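Long-range contact in rhamnosidase B (Bacillus sp., PDB 2OKX), which hydrolyses terminal alpha-L-rhamnose residues from rhamnosides, as a glycoside hydrolase of family 78: residues A[572-580]-A[615-626]. Residues are numbered along the deposited sequence; the frame is centred on the assembly and turned at random.
Sequences EQVFWVGDS and LDQVPSAWSSVI
The indole of W576 lies over the side chain of Q617. Q617 CG sits 3.6 Å from the centroid of the W576 six-membered ring, almost on the ring normal, a CH-pi contact. At the far end of the indole, W576 CH2 meets W622 CZ3 at 3.5 Å, with the two six-membered rings turned 84° apart. The methyl I626 CD1 approaches W576 CZ3 more loosely. F575 CE2 packs on V618 CG2 at 3.6 Å. CG of F575 is anti to the backbone N (chi1 165°), which lays the ring alongside V618. Both segments belong to the six-hairpin, alpha-barrel glycosidase domain: 572-580 leads into helix 577-590, and the loop 615-626 ends at the N-cap of helix 627-644. A single beta bridge joins W576 and Q617. V577 N donates to D616 O (2.9 Å), and V618 N donates to F575 O (3.2 Å). One water links F575 N to V618 O. The rotation of the Q617 amide is fixed: NE2 donates in its plane to D616 OD2 (3.0 Å) and W622 O, while OE1 accepts from S620 OG. W576 NE1 donates to E572 OE2 (2.9 Å) from above the carboxylate plane. Replacing W576 with an alanine would probably uncover Q617 CG and deprive E572 OE2 of its indole donor. E572 OE1 forms a salt bridge with R858 and a hydrogen bond with a glycerol, probably from the crystallisation liquor, which may mark a pocket here.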
# COMPACT_ATOMS: atom_id res chain seq x y z
N GLU A 572 1.49 2.50 0.29
CA GLU A 572 1.14 1.60 1.39
C GLU A 572 1.28 0.08 1.24
O GLU A 572 1.84 -0.57 2.13
CB GLU A 572 -0.28 1.93 1.85
CG GLU A 572 -0.58 3.44 1.83
CD GLU A 572 -1.80 3.83 2.63
OE1 GLU A 572 -2.30 4.97 2.44
OE2 GLU A 572 -2.26 3.03 3.46
N GLN A 573 0.78 -0.49 0.14
CA GLN A 573 0.85 -1.94 -0.05
C GLN A 573 0.09 -2.61 1.10
O GLN A 573 0.45 -3.70 1.56
CB GLN A 573 2.31 -2.42 -0.06
CG GLN A 573 3.11 -1.96 -1.29
CD GLN A 573 4.62 -2.15 -1.12
OE1 GLN A 573 5.08 -3.11 -0.51
NE2 GLN A 573 5.39 -1.22 -1.69
N VAL A 574 -0.97 -1.94 1.54
CA VAL A 574 -1.81 -2.40 2.65
C VAL A 574 -3.15 -2.98 2.21
O VAL A 574 -3.80 -2.45 1.31
CB VAL A 574 -2.08 -1.24 3.64
CG1 VAL A 574 -3.10 -1.67 4.70
CG2 VAL A 574 -0.78 -0.81 4.31
N PHE A 575 -3.57 -4.06 2.86
CA PHE A 575 -4.86 -4.64 2.55
C PHE A 575 -5.94 -3.83 3.27
O PHE A 575 -6.24 -4.06 4.44
CB PHE A 575 -4.93 -6.11 2.99
CG PHE A 575 -6.33 -6.68 3.04
CD1 PHE A 575 -7.32 -6.23 2.17
CD2 PHE A 575 -6.66 -7.66 3.97
CE1 PHE A 575 -8.62 -6.75 2.23
CE2 PHE A 575 -7.95 -8.19 4.03
CZ PHE A 575 -8.93 -7.73 3.16
N TRP A 576 -6.50 -2.86 2.55
CA TRP A 576 -7.58 -2.05 3.09
C TRP A 576 -8.87 -2.75 2.71
O TRP A 576 -9.10 -3.05 1.54
CB TRP A 576 -7.54 -0.64 2.52
CG TRP A 576 -6.56 0.27 3.20
CD1 TRP A 576 -5.24 0.46 2.89
CD2 TRP A 576 -6.84 1.17 4.28
NE1 TRP A 576 -4.69 1.44 3.70
CE2 TRP A 576 -5.66 1.88 4.56
CE3 TRP A 576 -7.99 1.44 5.04
CZ2 TRP A 576 -5.59 2.86 5.56
CZ3 TRP A 576 -7.92 2.41 6.04
CH2 TRP A 576 -6.73 3.11 6.29
N VAL A 577 -9.70 -3.01 3.71
CA VAL A 577 -10.96 -3.73 3.51
C VAL A 577 -11.93 -3.07 2.54
O VAL A 577 -12.45 -3.72 1.63
CB VAL A 577 -11.65 -3.95 4.86
CG1 VAL A 577 -12.94 -4.75 4.67
CG2 VAL A 577 -10.69 -4.69 5.79
N GLY A 578 -12.17 -1.77 2.72
CA GLY A 578 -13.10 -1.08 1.84
C GLY A 578 -12.73 -1.19 0.38
O GLY A 578 -13.57 -1.49 -0.47
N ASP A 579 -11.46 -0.95 0.07
CA ASP A 579 -10.98 -1.01 -1.31
C ASP A 579 -11.21 -2.38 -1.93
O ASP A 579 -11.61 -2.49 -3.09
CB ASP A 579 -9.47 -0.70 -1.38
CG ASP A 579 -9.10 0.62 -0.74
OD1 ASP A 579 -8.25 1.34 -1.32
OD2 ASP A 579 -9.62 0.95 0.35
N SER A 580 -10.95 -3.43 -1.15
CA SER A 580 -11.07 -4.80 -1.63
C SER A 580 -12.42 -5.21 -2.20
O SER A 580 -12.48 -6.11 -3.04
CB SER A 580 -10.67 -5.78 -0.52
OG SER A 580 -11.70 -5.90 0.45
N LEU A 615 -11.29 -3.97 12.13
CA LEU A 615 -10.33 -3.00 11.59
C LEU A 615 -10.53 -2.73 10.10
O LEU A 615 -10.93 -3.62 9.35
CB LEU A 615 -8.90 -3.49 11.84
CG LEU A 615 -8.22 -2.96 13.11
CD1 LEU A 615 -9.15 -3.13 14.31
CD2 LEU A 615 -6.90 -3.69 13.34
N ASP A 616 -10.24 -1.50 9.69
CA ASP A 616 -10.40 -1.09 8.30
C ASP A 616 -9.27 -1.57 7.38
O ASP A 616 -9.37 -1.46 6.16
CB ASP A 616 -10.58 0.44 8.22
CG ASP A 616 -9.59 1.20 9.08
OD1 ASP A 616 -9.93 2.32 9.51
OD2 ASP A 616 -8.47 0.70 9.31
N GLN A 617 -8.19 -2.08 7.97
CA GLN A 617 -7.07 -2.66 7.23
C GLN A 617 -6.46 -3.73 8.13
O GLN A 617 -6.33 -3.53 9.34
CB GLN A 617 -6.03 -1.59 6.81
CG GLN A 617 -5.93 -0.35 7.69
CD GLN A 617 -5.13 -0.59 8.95
OE1 GLN A 617 -3.94 -0.92 8.90
NE2 GLN A 617 -5.78 -0.42 10.10
N VAL A 618 -6.12 -4.88 7.55
CA VAL A 618 -5.57 -6.00 8.31
C VAL A 618 -4.58 -6.85 7.50
O VAL A 618 -4.54 -6.75 6.27
CB VAL A 618 -6.71 -6.95 8.76
CG1 VAL A 618 -7.74 -6.19 9.58
CG2 VAL A 618 -7.38 -7.58 7.53
N PRO A 619 -3.73 -7.65 8.18
CA PRO A 619 -3.61 -7.75 9.64
C PRO A 619 -2.72 -6.57 9.99
O PRO A 619 -1.61 -6.46 9.47
CB PRO A 619 -2.93 -9.10 9.84
CG PRO A 619 -2.04 -9.19 8.63
CD PRO A 619 -2.92 -8.68 7.51
N SER A 620 -3.19 -5.69 10.87
CA SER A 620 -2.44 -4.48 11.18
C SER A 620 -2.33 -4.08 12.65
O SER A 620 -3.15 -4.47 13.48
CB SER A 620 -3.04 -3.31 10.40
OG SER A 620 -2.47 -2.07 10.78
N ALA A 621 -1.30 -3.29 12.94
CA ALA A 621 -1.06 -2.79 14.29
C ALA A 621 -1.74 -1.44 14.48
O ALA A 621 -1.64 -0.84 15.54
CB ALA A 621 0.44 -2.67 14.54
N TRP A 622 -2.42 -0.95 13.44
CA TRP A 622 -3.14 0.31 13.56
C TRP A 622 -4.59 -0.05 13.86
O TRP A 622 -5.32 -0.49 12.98
CB TRP A 622 -3.08 1.14 12.26
CG TRP A 622 -3.90 2.43 12.34
CD1 TRP A 622 -4.33 3.06 13.48
CD2 TRP A 622 -4.35 3.24 11.24
NE1 TRP A 622 -5.00 4.22 13.16
CE2 TRP A 622 -5.03 4.35 11.79
CE3 TRP A 622 -4.24 3.14 9.85
CZ2 TRP A 622 -5.60 5.36 11.00
CZ3 TRP A 622 -4.80 4.14 9.05
CH2 TRP A 622 -5.48 5.23 9.63
N SER A 623 -4.98 0.12 15.12
CA SER A 623 -6.34 -0.18 15.54
C SER A 623 -7.21 0.97 15.06
O SER A 623 -7.37 1.98 15.75
CB SER A 623 -6.41 -0.31 17.06
OG SER A 623 -7.69 -0.74 17.48
N SER A 624 -7.77 0.81 13.87
CA SER A 624 -8.60 1.83 13.25
C SER A 624 -9.86 1.20 12.68
O SER A 624 -9.82 0.09 12.15
CB SER A 624 -7.82 2.52 12.14
OG SER A 624 -8.64 3.44 11.44
N VAL A 625 -10.97 1.91 12.80
CA VAL A 625 -12.25 1.42 12.30
C VAL A 625 -12.98 2.44 11.43
O VAL A 625 -13.03 3.62 11.75
CB VAL A 625 -13.22 1.05 13.46
CG1 VAL A 625 -14.61 0.76 12.91
CG2 VAL A 625 -12.69 -0.16 14.21
N ILE A 626 -13.52 1.95 10.32
CA ILE A 626 -14.32 2.76 9.42
C ILE A 626 -15.57 1.91 9.20
O ILE A 626 -15.52 0.87 8.55
CB ILE A 626 -13.63 3.01 8.07
CG1 ILE A 626 -12.35 3.83 8.28
CG2 ILE A 626 -14.57 3.76 7.14
CD1 ILE A 626 -11.60 4.14 6.99
O HOH W 1 -2.21 -5.19 5.39